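Local atomic coordinates of RedY-like protein (Hahella chejuensis, PDB entry 2JDJ), a protein that probably takes part in biosynthesis of the red pigment prodigiosin and belongs to the dimeric alpha-beta barrel clan. Residues A[2-7]-A[92-97]; A[17-22]-A[84-89]; A[32-37]-A[73-78]; A[40-45]-A[55-60]. All blocks are in the same frame, centred on the assembly; numbering follows the deposited sequence.

Contact 1: A[2-7]-A[92-97]; sequences ETIIHK and ELAGEQ
Thr-3 and Ile-5 pair with Gly-95 and Leu-93 through four backbone hydrogen bonds that fix strands 2-7 and 92-97 antiparallel. Ile-5 N reaches Leu-93 O at 2.8 Å, and the return bond from Leu-93 N to Ile-5 O is almost straight, 170° at the hydrogen. Between these rungs, the non-hydrogen-bonded pairs turn CA-H groups to the same carbonyls, as where Ala-94 CA lies 3.2 Å from Thr-3 O. Apolar contact across the strands is modest: Ile-5 CB meets Leu-93 CB at 4.2 Å on one face, and Ile-4 CG2 rests on Glu-92 CG at 4.0 Å on the other. The polar part belongs to His-6 and Glu-92, which lie side by side. With Glu-92 CG anti to the backbone N (chi1 177°), its extended chain lies beside the imidazole, and OE1 takes a weak bond of 3.3 Å from His-6 NE2 in the ring plane. Stronger partners lie outside: Glu-57 for His-6 ND1 and Arg-64 for Glu-92 OE2. Glu-96 in turn forms a salt bridge with Arg-44 of the second subunit. Such pairing of the first and fourth strands is typical of the ferredoxin-like fold, here with sheet order 2-3-1-4.

Contact 2: A[17-22]-A[84-89]; sequences DAFEFW and SRMAEV
The backbone hydrogen bond from Trp-22 N to Ala-18 O, 3.0 Å long, closes the helical turn whose residues receive the side chain of Met-86, modelled as selenomethionine. No hydrogen bond crosses this contact, so apolar packing alone joins the two segments. Met-86 lies with CG anti to its own carbonyl carbon and reaches over to the helix. Its SE settles against the main chain of Phe-19, 3.5 Å from Phe-19 CA, with Phe-19 CB a little farther off and Ala-18 CB at the margin, 4.4 Å from the selenium. At SE the chain bends: chi3 of -62° turns the terminal methyl in between two aromatic side chains. There Met-86 CE touches Phe-19 CD1 at 3.9 Å and lies 3.8 Å above the indole plane of Trp-22, offset toward the rim, with Trp-22 CD2 4.1 Å away. One helical turn apart, Phe-19 and Trp-22 project from the same side of the helix, and their rings both touch the methyl. Ala-87 CB adds a lighter touch on Phe-19 CE1. The cluster lies where helix 74-86 gives way to strand 87-97. Around it, Trp-22 leans on Leu-79, Ala-82 and Phe-83 of helix 74-86, while Phe-19 reaches Leu-10 of strand 2-10 and meets the Tyr-55 ring of strand 55-61, so that helix 16-30 is packed against both helix 74-86 and the sheet.

Contact 3: A[32-37]-A[73-78]; sequences PDLPSV and TSTFAG
Asp-33 and Thr-75 bring the two backbones nearest, their CA atoms 7.3 Å apart, where the loop following helix 16-30 passes the first turn of helix 74-86 and then folds into a type I turn from Leu-34 to Val-37. The meeting is made by small apolar groups. Thr-75 CG2, anti to its backbone N, touches two loop residues, 3.9 Å from Asp-33 CB and 3.8 Å from Leu-34 CD2. The side chains of Leu-34 and Thr-75 slide past each other in opposite directions. Leu-34 divides its branches: CD2 also comes within 4.1 Å of Thr-73 OG1, while CD1 stands 4.5 Å from Phe-76 CD1 at the edge of the ring and near its plane. Thr-73 is the N-cap of the helix. Its OG1, between the backbone N and the carbonyl carbon (chi1 63°), accepts from Phe-76 N over 3.3 Å with 162° at the hydrogen, and it also bonds to the carbonyl of Asp-70. The loop has its own polar tie to the same neighbourhood, from Ser-36 OG to the Asp-70 carboxylate. Isopropyl alcohol and glycerol, probably from crystallisation, are bound beside Leu-34 and Phe-76 respectively. No hydrogen bond passes directly between loop and helix start, although both bond to Asp-70; their mutual contact is van der Waals packing of aliphatic groups and a ring edge, which imposes little directional constraint on how they meet.

Contact 4: A[40-45]-A[55-60]; sequences FDVHRA and YVEVIK
Phe-40, Val-42 and Arg-44 share one face of the antiparallel pair of strands with Tyr-55, Glu-57 and Ile-59, and the packing is close at the Phe-40 end. Phe-40 CG is anti to the backbone N (chi1 176°), and the ring presents its edge to two residues at once: CD1 meets Ile-59 CG1 at 3.7 Å, and CZ meets Glu-57 OE1 at 3.4 Å, ring and carboxylate planes being 65° apart. Val-42 CG2 rests 3.8 Å from Glu-57 CB, and Glu-57 OE2 bonds to His-6 and to a bound glycerol. The looser part is the partly exposed end at Arg-44 and Ala-45, where Arg-44 CB lies 3.7 Å from Tyr-55 CE1. There Glu-20 of helix 16-30 accepts from Tyr-55 OH and forms a salt bridge with Arg-44 NE, while Arg-44 NH2 reaches Glu-96 of the second subunit. The opposite face, with Asp-41, His-43, Val-56 and Val-58, mixes polar and apolar groups and holds a water at the Asp-41 end. His-43 NE2 donates to Asp-41 OD2 over 2.7 Å, in the imidazole plane but on the anti side of the carboxylate and 23° out of its plane, and Val-58 CG2 lies near both residues. The water donates to Asp-41 OD1 at 2.9 Å and to Val-58 O at 3.1 Å. Because Val-58 O also accepts from Asp-41 N, water and main chain share that carbonyl. Ile-5 of the second subunit packs on Val-56 and Val-58. The two strands form a beta hairpin whose outer strand, 37-44, pairs with a strand of the other subunit, as expected of a dimeric alpha-beta barrel.

Contacts 1 and 4 are strand pairings within one four-stranded sheet, joined where strands 2-10 and 55-61 run as neighbours; contacts 2 and 3 instead attach helix 74-86, at its end and its start, to helix 16-30 and the loop after it. Contacts 2 and 3 thus share helix 74-86, and contacts 1 and 2 share strand 87-97. Backbone hydrogen bonds dominate the sheet pair and are absent across the helical contacts, which rely on apolar packing. Burial differs too: contacts 2 and 4 are buried, contact 1 partly so, and contact 3 lies at the surface. Contacts 1, 3 and 4 all touch the second subunit.

Contact 1: A[2-7]-A[92-97]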
# COMPACT_ATOMS: atom_id res chain seq x y z
N GLU A 2 0.46 -3.38 -11.06
CA GLU A 2 1.45 -2.63 -10.31
C GLU A 2 0.79 -1.76 -9.26
O GLU A 2 -0.40 -1.47 -9.34
CB GLU A 2 2.33 -1.81 -11.25
CG GLU A 2 3.01 -2.68 -12.29
CD GLU A 2 4.18 -2.01 -12.95
OE1 GLU A 2 5.03 -1.45 -12.22
OE2 GLU A 2 4.24 -2.07 -14.21
N THR A 3 1.59 -1.36 -8.26
CA THR A 3 1.13 -0.59 -7.13
C THR A 3 2.09 0.55 -6.93
O THR A 3 3.30 0.36 -7.00
CB THR A 3 1.05 -1.44 -5.87
OG1 THR A 3 -0.01 -2.40 -6.02
CG2 THR A 3 0.75 -0.58 -4.63
N ILE A 4 1.53 1.73 -6.74
CA ILE A 4 2.29 2.92 -6.40
C ILE A 4 1.79 3.39 -5.05
O ILE A 4 0.58 3.47 -4.83
CB ILE A 4 2.10 4.04 -7.45
CG1 ILE A 4 2.57 3.57 -8.83
CG2 ILE A 4 2.84 5.31 -7.01
CD1 ILE A 4 2.15 4.48 -9.96
N ILE A 5 2.72 3.69 -4.14
CA ILE A 5 2.40 4.11 -2.79
C ILE A 5 3.13 5.42 -2.55
O ILE A 5 4.32 5.53 -2.87
CB ILE A 5 2.86 3.05 -1.76
CG1 ILE A 5 2.02 1.78 -1.91
CG2 ILE A 5 2.78 3.58 -0.30
CD1 ILE A 5 2.64 0.53 -1.26
N HIS A 6 2.42 6.43 -2.04
CA HIS A 6 3.04 7.72 -1.67
C HIS A 6 2.89 8.03 -0.18
O HIS A 6 1.83 7.81 0.39
CB HIS A 6 2.39 8.89 -2.43
CG HIS A 6 2.54 8.82 -3.91
ND1 HIS A 6 1.46 8.84 -4.76
CD2 HIS A 6 3.64 8.73 -4.70
CE1 HIS A 6 1.88 8.76 -6.01
NE2 HIS A 6 3.20 8.71 -6.01
N LYS A 7 3.95 8.56 0.42
CA LYS A 7 3.84 9.19 1.73
C LYS A 7 3.47 10.62 1.38
O LYS A 7 4.07 11.21 0.47
CB LYS A 7 5.18 9.18 2.47
CG LYS A 7 5.64 7.78 2.86
CD LYS A 7 6.98 7.85 3.53
CE LYS A 7 7.34 6.53 4.23
NZ LYS A 7 8.78 6.63 4.67
N GLU A 92 7.96 7.99 -2.81
CA GLU A 92 7.20 7.07 -3.64
C GLU A 92 7.81 5.67 -3.53
O GLU A 92 9.02 5.53 -3.63
CB GLU A 92 7.21 7.50 -5.11
CG GLU A 92 6.48 6.51 -6.00
CD GLU A 92 6.44 6.93 -7.45
OE1 GLU A 92 5.94 8.04 -7.74
OE2 GLU A 92 6.90 6.14 -8.29
N LEU A 93 6.96 4.66 -3.32
CA LEU A 93 7.34 3.25 -3.39
C LEU A 93 6.50 2.67 -4.52
O LEU A 93 5.34 3.05 -4.69
CB LEU A 93 6.97 2.50 -2.10
CG LEU A 93 7.56 2.79 -0.71
CD1 LEU A 93 7.13 4.12 -0.12
CD2 LEU A 93 7.19 1.69 0.26
N ALA A 94 7.08 1.75 -5.30
CA ALA A 94 6.36 1.14 -6.41
C ALA A 94 6.85 -0.29 -6.66
O ALA A 94 8.04 -0.58 -6.50
CB ALA A 94 6.54 1.98 -7.69
N GLY A 95 5.95 -1.17 -7.06
CA GLY A 95 6.35 -2.50 -7.50
C GLY A 95 5.31 -3.18 -8.36
O GLY A 95 4.18 -2.71 -8.49
N GLU A 96 5.74 -4.28 -8.96
CA GLU A 96 4.89 -5.15 -9.74
C GLU A 96 4.39 -6.26 -8.83
O GLU A 96 5.18 -6.90 -8.12
CB GLU A 96 5.71 -5.77 -10.88
CG GLU A 96 4.92 -6.75 -11.75
CD GLU A 96 5.79 -7.37 -12.81
OE1 GLU A 96 6.72 -8.14 -12.47
OE2 GLU A 96 5.52 -7.10 -13.99
N GLN A 97 3.09 -6.51 -8.87
CA GLN A 97 2.50 -7.47 -7.96
C GLN A 97 3.00 -8.88 -8.26
O GLN A 97 3.19 -9.24 -9.42
CB GLN A 97 0.99 -7.44 -8.13
CG GLN A 97 0.21 -8.24 -7.11
CD GLN A 97 -1.23 -7.82 -7.14
OE1 GLN A 97 -1.56 -6.68 -6.81
NE2 GLN A 97 -2.10 -8.72 -7.58

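Contact 2: A[17-22]-A[84-89]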
# COMPACT_ATOMS: atom_id res chain seq x y z
N ASP A 17 -8.99 18.54 7.69
CA ASP A 17 -10.38 18.30 7.35
C ASP A 17 -10.72 18.66 5.90
O ASP A 17 -11.45 17.91 5.25
CB ASP A 17 -11.28 18.98 8.35
CG ASP A 17 -11.41 20.42 8.08
OD1 ASP A 17 -10.37 21.02 7.73
OD2 ASP A 17 -12.56 20.92 8.17
N ALA A 18 -10.17 19.75 5.38
CA ALA A 18 -10.27 20.08 3.95
C ALA A 18 -9.63 19.01 3.07
O ALA A 18 -10.21 18.61 2.05
CB ALA A 18 -9.64 21.44 3.68
N PHE A 19 -8.44 18.56 3.45
CA PHE A 19 -7.74 17.48 2.74
C PHE A 19 -8.61 16.22 2.66
O PHE A 19 -8.88 15.70 1.57
CB PHE A 19 -6.38 17.14 3.40
CG PHE A 19 -5.67 16.00 2.73
CD1 PHE A 19 -5.01 16.19 1.51
CD2 PHE A 19 -5.68 14.73 3.29
CE1 PHE A 19 -4.39 15.16 0.88
CE2 PHE A 19 -5.05 13.65 2.65
CZ PHE A 19 -4.40 13.87 1.45
N GLU A 20 -9.05 15.74 3.82
CA GLU A 20 -9.86 14.50 3.86
C GLU A 20 -11.20 14.61 3.14
O GLU A 20 -11.66 13.63 2.59
CB GLU A 20 -10.06 14.03 5.31
CG GLU A 20 -8.73 13.69 5.97
CD GLU A 20 -8.84 12.96 7.29
OE1 GLU A 20 -9.88 12.34 7.56
OE2 GLU A 20 -7.84 12.99 8.06
N PHE A 21 -11.82 15.79 3.15
CA PHE A 21 -13.07 15.94 2.42
C PHE A 21 -12.79 15.86 0.90
O PHE A 21 -13.55 15.24 0.15
CB PHE A 21 -13.81 17.24 2.78
CG PHE A 21 -15.12 17.38 2.06
CD1 PHE A 21 -16.30 16.86 2.61
CD2 PHE A 21 -15.17 17.96 0.78
CE1 PHE A 21 -17.52 16.94 1.92
CE2 PHE A 21 -16.38 18.02 0.09
CZ PHE A 21 -17.55 17.52 0.66
N TRP A 22 -11.70 16.51 0.47
CA TRP A 22 -11.25 16.50 -0.91
C TRP A 22 -10.93 15.08 -1.35
O TRP A 22 -11.39 14.62 -2.41
CB TRP A 22 -10.06 17.43 -1.12
CG TRP A 22 -9.46 17.31 -2.50
CD1 TRP A 22 -9.88 17.95 -3.64
CD2 TRP A 22 -8.35 16.48 -2.88
NE1 TRP A 22 -9.09 17.57 -4.71
CE2 TRP A 22 -8.15 16.67 -4.27
CE3 TRP A 22 -7.52 15.59 -2.19
CZ2 TRP A 22 -7.13 15.99 -4.98
CZ3 TRP A 22 -6.52 14.92 -2.89
CH2 TRP A 22 -6.33 15.13 -4.28
N SER A 84 -1.79 19.99 -4.51
CA SER A 84 -0.60 20.80 -4.30
C SER A 84 -0.77 22.07 -3.46
O SER A 84 0.22 22.67 -3.04
CB SER A 84 0.00 21.14 -5.66
OG SER A 84 0.70 20.00 -6.15
N ARG A 85 -2.02 22.49 -3.23
CA ARG A 85 -2.30 23.63 -2.33
C ARG A 85 -2.21 23.21 -0.87
O ARG A 85 -2.05 24.05 0.01
CB ARG A 85 -3.70 24.21 -2.59
CG ARG A 85 -3.94 24.79 -3.98
CD ARG A 85 -3.03 25.95 -4.30
NE ARG A 85 -3.35 27.14 -3.50
CZ ARG A 85 -4.33 28.00 -3.77
NH1 ARG A 85 -5.14 27.81 -4.81
NH2 ARG A 85 -4.52 29.05 -2.98
N MSE A 86 -2.30 21.90 -0.61
CA MSE A 86 -2.40 21.38 0.76
C MSE A 86 -1.28 20.44 1.18
O MSE A 86 -1.00 20.32 2.37
CB MSE A 86 -3.70 20.60 0.94
CG MSE A 86 -4.98 21.41 0.89
SE MSE A 86 -6.49 20.17 0.91
CE MSE A 86 -6.20 19.19 -0.72
N ALA A 87 -0.63 19.80 0.22
CA ALA A 87 0.18 18.61 0.51
C ALA A 87 1.28 18.37 -0.50
O ALA A 87 1.25 18.92 -1.60
CB ALA A 87 -0.74 17.39 0.56
N GLU A 88 2.26 17.52 -0.14
CA GLU A 88 3.31 17.15 -1.06
C GLU A 88 3.62 15.66 -0.87
O GLU A 88 3.47 15.13 0.23
CB GLU A 88 4.58 17.99 -0.81
CG GLU A 88 5.11 17.87 0.62
CD GLU A 88 6.40 18.63 0.86
OE1 GLU A 88 6.91 19.30 -0.08
OE2 GLU A 88 6.91 18.58 2.00
N VAL A 89 4.02 15.01 -1.96
CA VAL A 89 4.48 13.63 -1.89
C VAL A 89 5.93 13.74 -1.39
O VAL A 89 6.71 14.55 -1.92
CB VAL A 89 4.41 12.95 -3.28
CG1 VAL A 89 5.14 11.61 -3.27
CG2 VAL A 89 2.97 12.77 -3.75

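Contact 3: A[32-37]-A[73-78]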
# COMPACT_ATOMS: atom_id res chain seq x y z
N PRO A 32 -13.09 6.88 -11.40
CA PRO A 32 -13.75 6.29 -12.57
C PRO A 32 -13.29 6.87 -13.91
O PRO A 32 -13.41 6.20 -14.93
CB PRO A 32 -15.24 6.60 -12.33
CG PRO A 32 -15.37 6.78 -10.87
CD PRO A 32 -14.09 7.43 -10.45
N ASP A 33 -12.76 8.10 -13.91
CA ASP A 33 -12.31 8.77 -15.14
C ASP A 33 -10.84 8.50 -15.47
O ASP A 33 -10.32 9.01 -16.46
CB ASP A 33 -12.50 10.29 -15.04
CG ASP A 33 -13.97 10.71 -15.04
OD1 ASP A 33 -14.84 9.86 -15.36
OD2 ASP A 33 -14.25 11.89 -14.72
N LEU A 34 -10.18 7.71 -14.63
CA LEU A 34 -8.78 7.34 -14.86
C LEU A 34 -8.75 5.84 -15.12
O LEU A 34 -8.74 5.04 -14.19
CB LEU A 34 -7.91 7.72 -13.66
CG LEU A 34 -7.94 9.18 -13.19
CD1 LEU A 34 -7.22 9.33 -11.84
CD2 LEU A 34 -7.35 10.13 -14.23
N PRO A 35 -8.76 5.45 -16.41
CA PRO A 35 -8.92 4.05 -16.78
C PRO A 35 -7.87 3.10 -16.20
O PRO A 35 -8.18 1.94 -15.97
CB PRO A 35 -8.84 4.06 -18.32
CG PRO A 35 -9.10 5.47 -18.71
CD PRO A 35 -8.66 6.34 -17.58
N SER A 36 -6.64 3.57 -15.97
CA SER A 36 -5.57 2.72 -15.40
C SER A 36 -5.71 2.39 -13.92
O SER A 36 -5.06 1.46 -13.43
CB SER A 36 -4.21 3.35 -15.62
OG SER A 36 -4.09 4.53 -14.86
N VAL A 37 -6.54 3.15 -13.20
CA VAL A 37 -6.69 2.94 -11.76
C VAL A 37 -7.68 1.81 -11.46
O VAL A 37 -8.87 1.91 -11.76
CB VAL A 37 -7.10 4.23 -11.02
CG1 VAL A 37 -7.16 4.00 -9.51
CG2 VAL A 37 -6.13 5.35 -11.34
N THR A 73 -3.56 13.52 -18.68
CA THR A 73 -4.91 14.02 -18.94
C THR A 73 -5.17 15.27 -18.10
O THR A 73 -4.49 15.51 -17.10
CB THR A 73 -6.00 12.97 -18.61
OG1 THR A 73 -5.97 12.66 -17.21
CG2 THR A 73 -5.81 11.70 -19.43
N SER A 74 -6.14 16.07 -18.50
CA SER A 74 -6.53 17.25 -17.73
C SER A 74 -7.37 16.85 -16.50
O SER A 74 -7.54 17.65 -15.57
CB SER A 74 -7.32 18.23 -18.60
OG SER A 74 -8.54 17.63 -19.03
N THR A 75 -7.91 15.64 -16.52
CA THR A 75 -8.58 15.05 -15.36
C THR A 75 -7.58 14.99 -14.19
O THR A 75 -7.87 15.44 -13.08
CB THR A 75 -9.09 13.63 -15.68
OG1 THR A 75 -9.96 13.67 -16.83
CG2 THR A 75 -9.85 13.04 -14.48
N PHE A 76 -6.39 14.44 -14.47
CA PHE A 76 -5.34 14.34 -13.47
C PHE A 76 -4.79 15.70 -13.06
O PHE A 76 -4.56 15.94 -11.88
CB PHE A 76 -4.22 13.42 -13.96
CG PHE A 76 -3.26 12.98 -12.88
CD1 PHE A 76 -3.59 11.93 -12.02
CD2 PHE A 76 -2.05 13.63 -12.71
CE1 PHE A 76 -2.73 11.54 -11.03
CE2 PHE A 76 -1.17 13.23 -11.72
CZ PHE A 76 -1.52 12.19 -10.87
N ALA A 77 -4.59 16.59 -14.03
CA ALA A 77 -4.03 17.91 -13.74
C ALA A 77 -4.89 18.66 -12.73
O ALA A 77 -4.37 19.45 -11.92
CB ALA A 77 -3.87 18.73 -15.03
N GLY A 78 -6.19 18.42 -12.78
CA GLY A 78 -7.14 19.04 -11.86
C GLY A 78 -7.00 18.51 -10.43
O GLY A 78 -7.16 19.25 -9.46

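Contact 4: A[40-45]-A[55-60]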
# COMPACT_ATOMS: atom_id res chain seq x y z
N PHE A 40 -7.83 2.47 -5.46
CA PHE A 40 -7.19 3.63 -4.86
C PHE A 40 -7.77 3.86 -3.49
O PHE A 40 -8.99 3.80 -3.31
CB PHE A 40 -7.40 4.86 -5.73
CG PHE A 40 -6.85 6.11 -5.14
CD1 PHE A 40 -5.47 6.28 -5.01
CD2 PHE A 40 -7.70 7.11 -4.69
CE1 PHE A 40 -4.96 7.43 -4.47
CE2 PHE A 40 -7.19 8.28 -4.14
CZ PHE A 40 -5.82 8.44 -4.03
N ASP A 41 -6.90 4.09 -2.51
CA ASP A 41 -7.33 4.41 -1.16
C ASP A 41 -6.26 5.19 -0.40
O ASP A 41 -5.08 5.04 -0.67
CB ASP A 41 -7.80 3.18 -0.38
CG ASP A 41 -7.00 1.93 -0.67
OD1 ASP A 41 -7.51 1.04 -1.42
OD2 ASP A 41 -5.88 1.80 -0.12
N VAL A 42 -6.72 6.03 0.53
CA VAL A 42 -5.85 6.91 1.30
C VAL A 42 -6.02 6.58 2.78
O VAL A 42 -7.11 6.18 3.20
CB VAL A 42 -6.15 8.40 1.01
CG1 VAL A 42 -5.29 9.31 1.86
CG2 VAL A 42 -5.92 8.70 -0.48
N HIS A 43 -4.94 6.74 3.57
CA HIS A 43 -4.91 6.30 4.95
C HIS A 43 -4.21 7.30 5.82
O HIS A 43 -3.13 7.77 5.45
CB HIS A 43 -4.19 4.95 5.05
CG HIS A 43 -4.65 3.99 4.01
ND1 HIS A 43 -5.72 3.14 4.20
CD2 HIS A 43 -4.25 3.82 2.73
CE1 HIS A 43 -5.94 2.47 3.09
NE2 HIS A 43 -5.06 2.85 2.18
N ARG A 44 -4.83 7.61 6.97
CA ARG A 44 -4.33 8.63 7.90
C ARG A 44 -3.33 7.98 8.82
O ARG A 44 -3.71 7.20 9.68
CB ARG A 44 -5.48 9.17 8.75
CG ARG A 44 -5.11 10.37 9.66
CD ARG A 44 -6.30 10.75 10.59
NE ARG A 44 -7.57 10.77 9.86
CZ ARG A 44 -8.50 9.81 9.92
NH1 ARG A 44 -9.60 9.93 9.21
NH2 ARG A 44 -8.32 8.73 10.67
N ALA A 45 -2.06 8.36 8.67
CA ALA A 45 -0.94 7.78 9.43
C ALA A 45 -0.61 8.56 10.72
O ALA A 45 -0.24 7.97 11.74
CB ALA A 45 0.28 7.71 8.54
N TYR A 55 -0.16 11.07 5.69
CA TYR A 55 -1.05 10.17 4.96
C TYR A 55 -0.25 9.25 4.09
O TYR A 55 0.88 9.54 3.74
CB TYR A 55 -2.09 10.94 4.11
CG TYR A 55 -3.05 11.74 4.96
CD1 TYR A 55 -4.25 11.18 5.43
CD2 TYR A 55 -2.76 13.06 5.31
CE1 TYR A 55 -5.13 11.92 6.23
CE2 TYR A 55 -3.63 13.82 6.12
CZ TYR A 55 -4.80 13.24 6.58
OH TYR A 55 -5.63 14.00 7.35
N VAL A 56 -0.87 8.11 3.77
CA VAL A 56 -0.31 7.20 2.80
C VAL A 56 -1.40 6.91 1.78
O VAL A 56 -2.54 6.64 2.16
CB VAL A 56 0.10 5.85 3.46
CG1 VAL A 56 0.68 4.95 2.39
CG2 VAL A 56 1.11 6.06 4.58
N GLU A 57 -1.06 6.96 0.50
CA GLU A 57 -2.02 6.51 -0.51
C GLU A 57 -1.48 5.27 -1.22
O GLU A 57 -0.27 5.16 -1.43
CB GLU A 57 -2.41 7.63 -1.47
CG GLU A 57 -1.39 7.98 -2.55
CD GLU A 57 -1.75 9.25 -3.34
OE1 GLU A 57 -2.86 9.81 -3.19
OE2 GLU A 57 -0.89 9.71 -4.12
N VAL A 58 -2.39 4.36 -1.57
CA VAL A 58 -2.10 3.12 -2.25
C VAL A 58 -2.85 3.11 -3.58
O VAL A 58 -4.09 3.16 -3.62
CB VAL A 58 -2.50 1.88 -1.38
CG1 VAL A 58 -2.05 0.57 -2.06
CG2 VAL A 58 -1.88 1.99 0.03
N ILE A 59 -2.10 3.09 -4.69
CA ILE A 59 -2.72 3.10 -6.01
C ILE A 59 -2.38 1.80 -6.71
O ILE A 59 -1.21 1.52 -6.98
CB ILE A 59 -2.19 4.25 -6.91
CG1 ILE A 59 -2.03 5.56 -6.13
CG2 ILE A 59 -3.10 4.40 -8.13
CD1 ILE A 59 -1.18 6.59 -6.85
N LYS A 60 -3.41 1.00 -6.97
CA LYS A 60 -3.24 -0.23 -7.75
C LYS A 60 -3.61 0.08 -9.20
O LYS A 60 -4.71 0.59 -9.48
CB LYS A 60 -4.11 -1.37 -7.17
CG LYS A 60 -3.92 -2.70 -7.88
CD LYS A 60 -4.69 -3.85 -7.22
CE LYS A 60 -3.77 -4.74 -6.37
NZ LYS A 60 -4.43 -5.98 -5.92
O HOH W 1 -5.47 0.35 -3.41